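Local coordinates for protein arylmalonate decarboxylase (Bordetella bronchiseptica, PDB 3IP8) that catalyses the decarboxylation of 2-aryl-2-methylmalonates to 2-arylpropionates, a reaction that takes up a proton and releases carbon dioxide, at residues G10-P15 and V70-T75; S42-G47 and A125-V130; R119-T124 and V144-R149. One frame throughout, in Å; residues are numbered along the deposited sequence.

Interaction 1 of 3, residues G10-P15 and V70-T75; sequences GMIVPP and VSLMGT. With B85 (benzylphosphonic acid), chain B.
The carbonyl oxygen of Ser71 is gripped twice from strand 10-13: the N-H of Ile12 reaches Ser71 O at 2.9 Å, with 159° at the hydrogen, and the CA-H of Met11 closes on the same oxygen at 3.3 Å. Gly10 O takes the Ser71 N-H and the Val70 CA-H in a matching way, and Ile12 O receives Met73 N, so the two central strands of a four-stranded parallel sheet are laced together up to their ends. Past the last bridge Met73 makes an inverse gamma turn.

On the face carrying Met11, two differently shaped methionines meet. Met11 runs out straight beyond CG (chi2 177°), whereas Met73 is bent at chi2 (-78°) and again at chi3. Their CG atoms pack at 3.6 Å and Met73 CE comes back to Met11 CE at 3.7 Å, with Phe216 of helix 211-223 covering both. On the other face Ile12 CG2 rests on Leu72 CD1, and helix 55-64 lies over that side.

Beyond the strands the chains part around benzylphosphonic acid. Pro14 CG touches C4 of its phenyl ring at 3.5 Å, while Thr75 takes the phosphonate: OG1 gives its proton to O9 at 2.6 Å and Thr75 N donates to the same oxygen at 3.1 Å. Ser76 OG and Gly189 N add further bonds to the ligand, and Ser211 OG bonds to Thr75 OG1. Neutral N-H and O-H donors thus hold an anionic group, consistent with an oxyanion pocket that would hold the retained carboxylate and stabilise the enediolate-like charge building on it as carbon dioxide leaves.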
loop_
_atom_site.group_PDB
_atom_site.type_symbol
_atom_site.label_atom_id
_atom_site.label_comp_id
_atom_site.label_asym_id
_atom_site.label_seq_id
_atom_site.Cartn_x
_atom_site.Cartn_y
_atom_site.Cartn_z
ATOM N N GLY A 10 -9.397 -4.652 -10.618
ATOM C CA GLY A 10 -9.765 -5.524 -9.515
ATOM C C GLY A 10 -8.740 -5.436 -8.395
ATOM O O GLY A 10 -7.523 -5.359 -8.627
ATOM N N MET A 11 -9.237 -5.468 -7.164
ATOM C CA MET A 11 -8.383 -5.353 -5.987
ATOM C C MET A 11 -8.690 -6.449 -4.977
ATOM O O MET A 11 -9.838 -6.654 -4.598
ATOM C CB MET A 11 -8.559 -3.961 -5.366
ATOM C CG MET A 11 -7.961 -2.873 -6.239
ATOM S SD MET A 11 -8.228 -1.232 -5.565
ATOM C CE MET A 11 -6.978 -0.331 -6.498
ATOM N N ILE A 12 -7.658 -7.197 -4.607
ATOM C CA ILE A 12 -7.765 -8.152 -3.517
ATOM C C ILE A 12 -7.439 -7.373 -2.242
ATOM O O ILE A 12 -6.335 -6.821 -2.102
ATOM C CB ILE A 12 -6.764 -9.304 -3.686
ATOM C CG1 ILE A 12 -6.922 -9.978 -5.041
ATOM C CG2 ILE A 12 -6.918 -10.325 -2.574
ATOM C CD1 ILE A 12 -5.800 -10.971 -5.328
ATOM N N VAL A 13 -8.380 -7.334 -1.300
ATOM C CA VAL A 13 -8.200 -6.527 -0.093
ATOM C C VAL A 13 -8.187 -7.416 1.145
ATOM O O VAL A 13 -8.866 -8.423 1.186
ATOM C CB VAL A 13 -9.307 -5.455 0.044
ATOM C CG1 VAL A 13 -9.262 -4.501 -1.145
ATOM C CG2 VAL A 13 -10.705 -6.100 0.159
ATOM N N PRO A 14 -7.414 -7.049 2.166
ATOM C CA PRO A 14 -7.368 -7.876 3.376
ATOM C C PRO A 14 -8.697 -8.116 4.115
ATOM O O PRO A 14 -8.939 -9.255 4.485
ATOM C CB PRO A 14 -6.321 -7.165 4.249
ATOM C CG PRO A 14 -5.362 -6.589 3.220
ATOM C CD PRO A 14 -6.286 -6.098 2.101
ATOM N N PRO A 15 -9.538 -7.088 4.331
ATOM C CA PRO A 15 -10.730 -7.347 5.171
ATOM C C PRO A 15 -11.775 -8.258 4.541
ATOM O O PRO A 15 -11.942 -8.259 3.319
ATOM C CB PRO A 15 -11.313 -5.951 5.400
ATOM C CG PRO A 15 -10.134 -5.000 5.155
ATOM C CD PRO A 15 -9.405 -5.662 4.008
ATOM N N VAL A 70 -5.333 -6.824 -11.885
ATOM C CA VAL A 70 -5.567 -7.131 -10.480
ATOM C C VAL A 70 -4.404 -6.650 -9.621
ATOM O O VAL A 70 -3.243 -6.906 -9.936
ATOM C CB VAL A 70 -5.747 -8.650 -10.269
ATOM C CG1 VAL A 70 -5.735 -8.987 -8.755
ATOM C CG2 VAL A 70 -7.038 -9.115 -10.918
ATOM N N SER A 71 -4.718 -5.964 -8.529
ATOM C CA SER A 71 -3.711 -5.617 -7.544
ATOM C C SER A 71 -4.035 -6.296 -6.222
ATOM O O SER A 71 -5.174 -6.266 -5.749
ATOM C CB SER A 71 -3.666 -4.100 -7.290
ATOM O OG SER A 71 -2.745 -3.858 -6.223
ATOM N N LEU A 72 -3.018 -6.896 -5.617
ATOM C CA LEU A 72 -3.127 -7.355 -4.237
ATOM C C LEU A 72 -2.859 -6.165 -3.335
ATOM O O LEU A 72 -1.710 -5.741 -3.144
ATOM C CB LEU A 72 -2.120 -8.491 -3.978
ATOM C CG LEU A 72 -1.989 -8.868 -2.502
ATOM C CD1 LEU A 72 -3.319 -9.400 -1.993
ATOM C CD2 LEU A 72 -0.906 -9.929 -2.322
ATOM N N MET A 73 -3.947 -5.596 -2.811
ATOM C CA MET A 73 -3.889 -4.346 -2.063
ATOM C C MET A 73 -3.615 -4.594 -0.581
ATOM O O MET A 73 -4.382 -4.201 0.299
ATOM C CB MET A 73 -5.185 -3.562 -2.302
ATOM C CG MET A 73 -5.296 -3.093 -3.762
ATOM S SD MET A 73 -4.267 -1.621 -4.098
ATOM C CE MET A 73 -5.216 -0.340 -3.229
ATOM N N GLY A 74 -2.496 -5.255 -0.326
ATOM C CA GLY A 74 -2.014 -5.441 1.030
ATOM C C GLY A 74 -0.507 -5.264 1.008
ATOM O O GLY A 74 0.149 -5.903 0.192
ATOM N N THR A 75 0.014 -4.360 1.832
ATOM C CA THR A 75 1.459 -4.100 1.890
ATOM C C THR A 75 2.182 -5.242 2.622
ATOM O O THR A 75 3.002 -5.978 2.036
ATOM C CB THR A 75 1.768 -2.745 2.573
ATOM O OG1 THR A 75 0.639 -1.870 2.399
ATOM C CG2 THR A 75 2.992 -2.098 1.946
HETATM C C1 B85 B . -4.913 -3.582 6.955
HETATM C C2 B85 B . -6.298 -3.384 6.695
HETATM C C3 B85 B . -6.737 -3.232 5.400
HETATM C C4 B85 B . -5.784 -3.244 4.270
HETATM C C5 B85 B . -4.435 -3.424 4.517
HETATM C C6 B85 B . -3.992 -3.590 5.868
HETATM C C7 B85 B . -2.531 -3.696 6.276
HETATM P P8 B85 B . -1.254 -3.811 4.961
HETATM O O9 B85 B . -1.228 -2.525 4.025
HETATM O O10 B85 B . 0.195 -4.084 5.608
HETATM O O11 B85 B . -1.587 -5.010 4.141
#

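Interaction 2 of 3, residues S42-G47 and A125-V130; sequences SVTPEG and AYIDDV. With B85 (benzylphosphonic acid), chain B.
Beside the benzylphosphonate pocket, the loops leading into helices 45-51 and 128-140 lie against each other, and Val43 and Tyr126 make the contact closest to the ligand. Val43 CG1 meets Tyr126 CD1 at 3.7 Å, the two side chains crossing at about a right angle. Val130, four residues on in the first turn of helix 128-140, lays its CG1 over one face of the same ring, 3.5 Å above the plane and toward the rim, which, with Val43, probably limits the ring's rotation. At the far end of that ring the hydroxyl bonds to Ser187 OG, and O10 of benzylphosphonic acid lies 2.6 Å from Tyr126 OH, a weak contact.

The two backbones are joined through a water that donates to Val43 O at 2.8 Å and accepts from Ile127 N at 2.9 Å. Farther out, Val130 CG2 packs on Pro45 CD, and Asp129 OD2 comes against Pro45 CG at 3.4 Å, while its other oxygen, OD1, forms a salt bridge with Arg133.

Thr44 is the N-cap of helix 45-51. With chi1 at 64° its OG1 is tucked between the backbone N and the carbonyl carbon, where it accepts from Gly47 N at 3.1 Å and shares a hydrogen bond with Ser42 OG; its methyl CG2 faces Ile127 CD1. Ile127 occupies the corresponding N-cap position of helix 128-140. Strand-to-helix loops gathered at the C-terminal ends of parallel strands line the active-site cleft here, as in alpha/beta folds of the aspartate/glutamate racemase clan.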
loop_
_atom_site.group_PDB
_atom_site.type_symbol
_atom_site.label_atom_id
_atom_site.label_comp_id
_atom_site.label_asym_id
_atom_site.label_seq_id
_atom_site.Cartn_x
_atom_site.Cartn_y
_atom_site.Cartn_z
ATOM N N SER A 42 -5.556 -10.801 11.425
ATOM C CA SER A 42 -4.671 -9.921 12.171
ATOM C C SER A 42 -3.524 -9.490 11.261
ATOM O O SER A 42 -3.172 -10.188 10.300
ATOM C CB SER A 42 -4.122 -10.615 13.425
ATOM O OG SER A 42 -3.229 -11.666 13.085
ATOM N N VAL A 43 -2.964 -8.325 11.566
ATOM C CA VAL A 43 -1.865 -7.763 10.802
ATOM C C VAL A 43 -0.591 -8.268 11.459
ATOM O O VAL A 43 0.149 -7.524 12.093
ATOM C CB VAL A 43 -1.951 -6.226 10.746
ATOM C CG1 VAL A 43 -0.880 -5.674 9.823
ATOM C CG2 VAL A 43 -3.327 -5.802 10.223
ATOM N N THR A 44 -0.383 -9.574 11.323
ATOM C CA THR A 44 0.779 -10.267 11.869
ATOM C C THR A 44 1.150 -11.386 10.901
ATOM O O THR A 44 0.297 -11.814 10.120
ATOM C CB THR A 44 0.461 -10.950 13.222
ATOM O OG1 THR A 44 -0.525 -11.982 13.030
ATOM C CG2 THR A 44 -0.054 -9.944 14.229
ATOM N N PRO A 45 2.413 -11.879 10.962
ATOM C CA PRO A 45 2.822 -13.003 10.096
ATOM C C PRO A 45 1.919 -14.222 10.228
ATOM O O PRO A 45 1.610 -14.828 9.211
ATOM C CB PRO A 45 4.247 -13.315 10.577
ATOM C CG PRO A 45 4.758 -11.978 11.030
ATOM C CD PRO A 45 3.565 -11.322 11.698
ATOM N N GLU A 46 1.490 -14.562 11.438
ATOM C CA GLU A 46 0.570 -15.683 11.613
ATOM C C GLU A 46 -0.746 -15.415 10.893
ATOM O O GLU A 46 -1.331 -16.308 10.274
ATOM C CB GLU A 46 0.329 -15.928 13.101
ATOM C CG GLU A 46 1.579 -16.400 13.865
ATOM C CD GLU A 46 2.641 -15.303 14.088
ATOM O OE1 GLU A 46 2.322 -14.081 14.058
ATOM O OE2 GLU A 46 3.819 -15.680 14.313
ATOM N N GLY A 47 -1.202 -14.166 10.952
ATOM C CA GLY A 47 -2.388 -13.774 10.220
ATOM C C GLY A 47 -2.215 -13.930 8.720
ATOM O O GLY A 47 -3.078 -14.478 8.033
ATOM N N ALA A 125 1.546 1.482 10.804
ATOM C CA ALA A 125 0.557 1.093 11.785
ATOM C C ALA A 125 0.955 -0.133 12.576
ATOM O O ALA A 125 0.162 -0.580 13.398
ATOM C CB ALA A 125 -0.811 0.840 11.109
ATOM N N TYR A 126 2.159 -0.668 12.355
ATOM C CA TYR A 126 2.417 -2.079 12.686
ATOM C C TYR A 126 3.154 -2.325 13.987
ATOM O O TYR A 126 3.772 -1.412 14.545
ATOM C CB TYR A 126 3.271 -2.747 11.610
ATOM C CG TYR A 126 2.841 -2.540 10.178
ATOM C CD1 TYR A 126 1.538 -2.821 9.767
ATOM C CD2 TYR A 126 3.769 -2.163 9.221
ATOM C CE1 TYR A 126 1.166 -2.654 8.417
ATOM C CE2 TYR A 126 3.402 -1.994 7.883
ATOM C CZ TYR A 126 2.104 -2.247 7.501
ATOM O OH TYR A 126 1.739 -2.094 6.178
ATOM N N ILE A 127 3.153 -3.591 14.406
ATOM C CA ILE A 127 4.028 -4.043 15.480
ATOM C C ILE A 127 5.435 -4.227 14.937
ATOM O O ILE A 127 5.643 -4.273 13.720
ATOM C CB ILE A 127 3.528 -5.369 16.109
ATOM C CG1 ILE A 127 3.446 -6.455 15.053
ATOM C CG2 ILE A 127 2.175 -5.137 16.769
ATOM C CD1 ILE A 127 3.236 -7.838 15.632
ATOM N N ASP A 128 6.413 -4.332 15.826
ATOM C CA ASP A 128 7.797 -4.291 15.357
ATOM C C ASP A 128 8.256 -5.486 14.520
ATOM O O ASP A 128 9.089 -5.317 13.637
ATOM C CB ASP A 128 8.776 -3.971 16.495
ATOM C CG ASP A 128 8.782 -2.484 16.842
ATOM O OD1 ASP A 128 8.601 -1.646 15.913
ATOM O OD2 ASP A 128 8.966 -2.158 18.029
ATOM N N ASP A 129 7.699 -6.673 14.733
ATOM C CA ASP A 129 8.114 -7.786 13.881
ATOM C C ASP A 129 7.827 -7.428 12.421
ATOM O O ASP A 129 8.647 -7.682 11.528
ATOM C CB ASP A 129 7.423 -9.094 14.255
ATOM C CG ASP A 129 7.859 -10.265 13.357
ATOM O OD1 ASP A 129 8.933 -10.191 12.707
ATOM O OD2 ASP A 129 7.125 -11.273 13.304
ATOM N N VAL A 130 6.660 -6.825 12.192
ATOM C CA VAL A 130 6.263 -6.445 10.840
ATOM C C VAL A 130 7.127 -5.276 10.345
ATOM O O VAL A 130 7.533 -5.251 9.176
ATOM C CB VAL A 130 4.732 -6.154 10.750
ATOM C CG1 VAL A 130 4.349 -5.739 9.348
ATOM C CG2 VAL A 130 3.927 -7.392 11.159
HETATM C C1 B85 B . -4.913 -3.582 6.955
HETATM C C2 B85 B . -6.298 -3.384 6.695
HETATM C C3 B85 B . -6.737 -3.232 5.400
HETATM C C4 B85 B . -5.784 -3.244 4.270
HETATM C C5 B85 B . -4.435 -3.424 4.517
HETATM C C6 B85 B . -3.992 -3.590 5.868
HETATM C C7 B85 B . -2.531 -3.696 6.276
HETATM P P8 B85 B . -1.254 -3.811 4.961
HETATM O O9 B85 B . -1.228 -2.525 4.025
HETATM O O10 B85 B . 0.195 -4.084 5.608
HETATM O O11 B85 B . -1.587 -5.010 4.141
HETATM O O HOH W 1 0.957 -4.990 13.053
#

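Interaction 3 of 3, residues R119-T124 and V144-R149; sequences RVALAT and VPTGCR
Arg119 and Thr146 face each other across two parallel strands of a beta-alpha-beta unit, strands 119-124 and 144-150 with helix 128-140 connecting them. Followed outward, Arg119 begins with CB on the Thr146 methyl, CG2, at 3.7 Å. A bend at chi3 (71°) then turns the chain aside, so that the guanidinium lies across the same methyl: CG2 sits 3.6 Å above one face, toward the rim, within contact of NE, CZ and NH2. At the tip NH1 meets Val144 CG1 at 3.9 Å, and NH2 forms a salt bridge with Asp180, which ties the partly exposed end down.

Thr146 belongs to a beta bulge. Val120 pairs with Pro145 and Leu122 with Cys148, so the single residue Ala121 stands opposite both Thr146 and Gly147. Thr146 N bonds to Val120 O at 2.9 Å, and Leu122 N skips ahead to Gly147 O. Thr146 OG1 lies against Ala121 CA and hydrogen-bonds to Ser181 OG. After the bulge the ladder becomes regular again, with Arg149 N on Leu122 O and Thr124 N on Arg149 O at 3.0 Å.

On the face of Val120 and Leu122, Leu122 CB packs against Cys148 CB at 4.1 Å under helix 128-140; Ala123, on the other face, touches helix 164-177. Strand 144-150 is the outer strand of its sheet, and Arg149 folds along it. Its NH1 donates to Cys148 O at 2.9 Å; that oxygen lies just 2° out of the guanidinium plane, although NH1 stands 48° out of the plane of the carbonyl.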
loop_
_atom_site.group_PDB
_atom_site.type_symbol
_atom_site.label_atom_id
_atom_site.label_comp_id
_atom_site.label_asym_id
_atom_site.label_seq_id
_atom_site.Cartn_x
_atom_site.Cartn_y
_atom_site.Cartn_z
ATOM N N ARG A 119 16.612 7.503 0.854
ATOM C CA ARG A 119 16.582 7.406 2.310
ATOM C C ARG A 119 15.145 7.658 2.728
ATOM O O ARG A 119 14.588 8.725 2.445
ATOM C CB ARG A 119 17.511 8.452 2.929
ATOM C CG ARG A 119 18.975 8.139 2.663
ATOM C CD ARG A 119 19.892 9.214 3.233
ATOM N NE ARG A 119 19.942 9.181 4.690
ATOM C CZ ARG A 119 20.608 8.274 5.397
ATOM N NH1 ARG A 119 21.277 7.302 4.785
ATOM N NH2 ARG A 119 20.601 8.339 6.728
ATOM N N VAL A 120 14.531 6.654 3.361
ATOM C CA VAL A 120 13.093 6.675 3.619
ATOM C C VAL A 120 12.768 6.478 5.110
ATOM O O VAL A 120 13.189 5.504 5.723
ATOM C CB VAL A 120 12.335 5.627 2.754
ATOM C CG1 VAL A 120 12.816 4.208 3.043
ATOM C CG2 VAL A 120 10.806 5.802 2.968
ATOM N N ALA A 121 12.030 7.429 5.686
ATOM C CA ALA A 121 11.594 7.320 7.077
ATOM C C ALA A 121 10.323 6.488 7.090
ATOM O O ALA A 121 9.466 6.680 6.232
ATOM C CB ALA A 121 11.340 8.718 7.681
ATOM N N LEU A 122 10.188 5.597 8.064
ATOM C CA LEU A 122 9.029 4.703 8.107
ATOM C C LEU A 122 8.031 5.166 9.158
ATOM O O LEU A 122 8.379 5.343 10.338
ATOM C CB LEU A 122 9.450 3.261 8.416
ATOM C CG LEU A 122 10.563 2.651 7.566
ATOM C CD1 LEU A 122 10.717 1.202 7.960
ATOM C CD2 LEU A 122 10.282 2.800 6.069
ATOM N N ALA A 123 6.782 5.317 8.733
ATOM C CA ALA A 123 5.684 5.674 9.630
ATOM C C ALA A 123 4.647 4.601 9.394
ATOM O O ALA A 123 4.107 4.512 8.297
ATOM C CB ALA A 123 5.139 7.030 9.281
ATOM N N THR A 124 4.409 3.741 10.374
ATOM C CA THR A 124 3.558 2.582 10.084
ATOM C C THR A 124 2.521 2.319 11.152
ATOM O O THR A 124 2.610 2.810 12.281
ATOM C CB THR A 124 4.348 1.256 9.934
ATOM O OG1 THR A 124 4.581 0.708 11.237
ATOM C CG2 THR A 124 5.687 1.449 9.194
ATOM N N VAL A 144 17.010 2.796 1.670
ATOM C CA VAL A 144 17.662 2.889 2.968
ATOM C C VAL A 144 16.700 3.404 4.020
ATOM O O VAL A 144 16.462 4.615 4.118
ATOM C CB VAL A 144 18.892 3.823 2.938
ATOM C CG1 VAL A 144 19.566 3.844 4.308
ATOM C CG2 VAL A 144 19.873 3.401 1.863
ATOM N N PRO A 145 16.153 2.495 4.835
ATOM C CA PRO A 145 15.247 2.942 5.898
ATOM C C PRO A 145 16.040 3.706 6.952
ATOM O O PRO A 145 17.117 3.267 7.347
ATOM C CB PRO A 145 14.677 1.626 6.453
ATOM C CG PRO A 145 14.907 0.629 5.392
ATOM C CD PRO A 145 16.206 1.026 4.741
ATOM N N THR A 146 15.514 4.839 7.405
ATOM C CA THR A 146 16.303 5.732 8.246
ATOM C C THR A 146 15.872 5.741 9.696
ATOM O O THR A 146 16.598 6.208 10.571
ATOM C CB THR A 146 16.234 7.167 7.751
ATOM O OG1 THR A 146 14.856 7.547 7.586
ATOM C CG2 THR A 146 16.948 7.296 6.421
ATOM N N GLY A 147 14.685 5.230 9.948
ATOM C CA GLY A 147 14.137 5.267 11.279
ATOM C C GLY A 147 12.682 4.902 11.125
ATOM O O GLY A 147 12.183 4.725 10.008
ATOM N N CYS A 148 12.002 4.778 12.246
ATOM C CA CYS A 148 10.674 4.210 12.225
ATOM C C CYS A 148 9.941 4.645 13.455
ATOM O O CYS A 148 10.485 4.611 14.578
ATOM C CB CYS A 148 10.794 2.682 12.214
ATOM S SG CYS A 148 9.254 1.731 12.202
ATOM N N ARG A 149 8.709 5.079 13.236
ATOM C CA ARG A 149 7.754 5.238 14.319
ATOM C C ARG A 149 6.492 4.489 13.908
ATOM O O ARG A 149 6.154 4.427 12.729
ATOM C CB ARG A 149 7.455 6.717 14.576
ATOM C CG ARG A 149 8.673 7.512 15.052
ATOM C CD ARG A 149 9.093 7.084 16.467
ATOM N NE ARG A 149 10.189 7.915 17.007
ATOM C CZ ARG A 149 11.489 7.684 16.829
ATOM N NH1 ARG A 149 11.909 6.659 16.103
ATOM N NH2 ARG A 149 12.385 8.502 17.372
#

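How the interactions relate
The three contacts span both four-stranded parallel sheets of the chain. Interaction 1 pairs strands of the first sheet and interaction 3 strands of the second, on opposite sides of the chain's centre, their centres about 23 Å apart. Interaction 2, about 17 Å from each, joins the two halves: residues 42-47 follow strand 33-37 of the first sheet, while 125-130 continue directly from strand 119-124 into helix 128-140, which leads to strand 144-150. Along the chain interaction 1 closes before 3 opens; interaction 2 alternates with both. Interactions 1 and 2 touch where Thr75 CB packs on Tyr126 OH at 3.7 Å. Both reach benzylphosphonic acid, so the ligand pocket draws on loops from the two sheets.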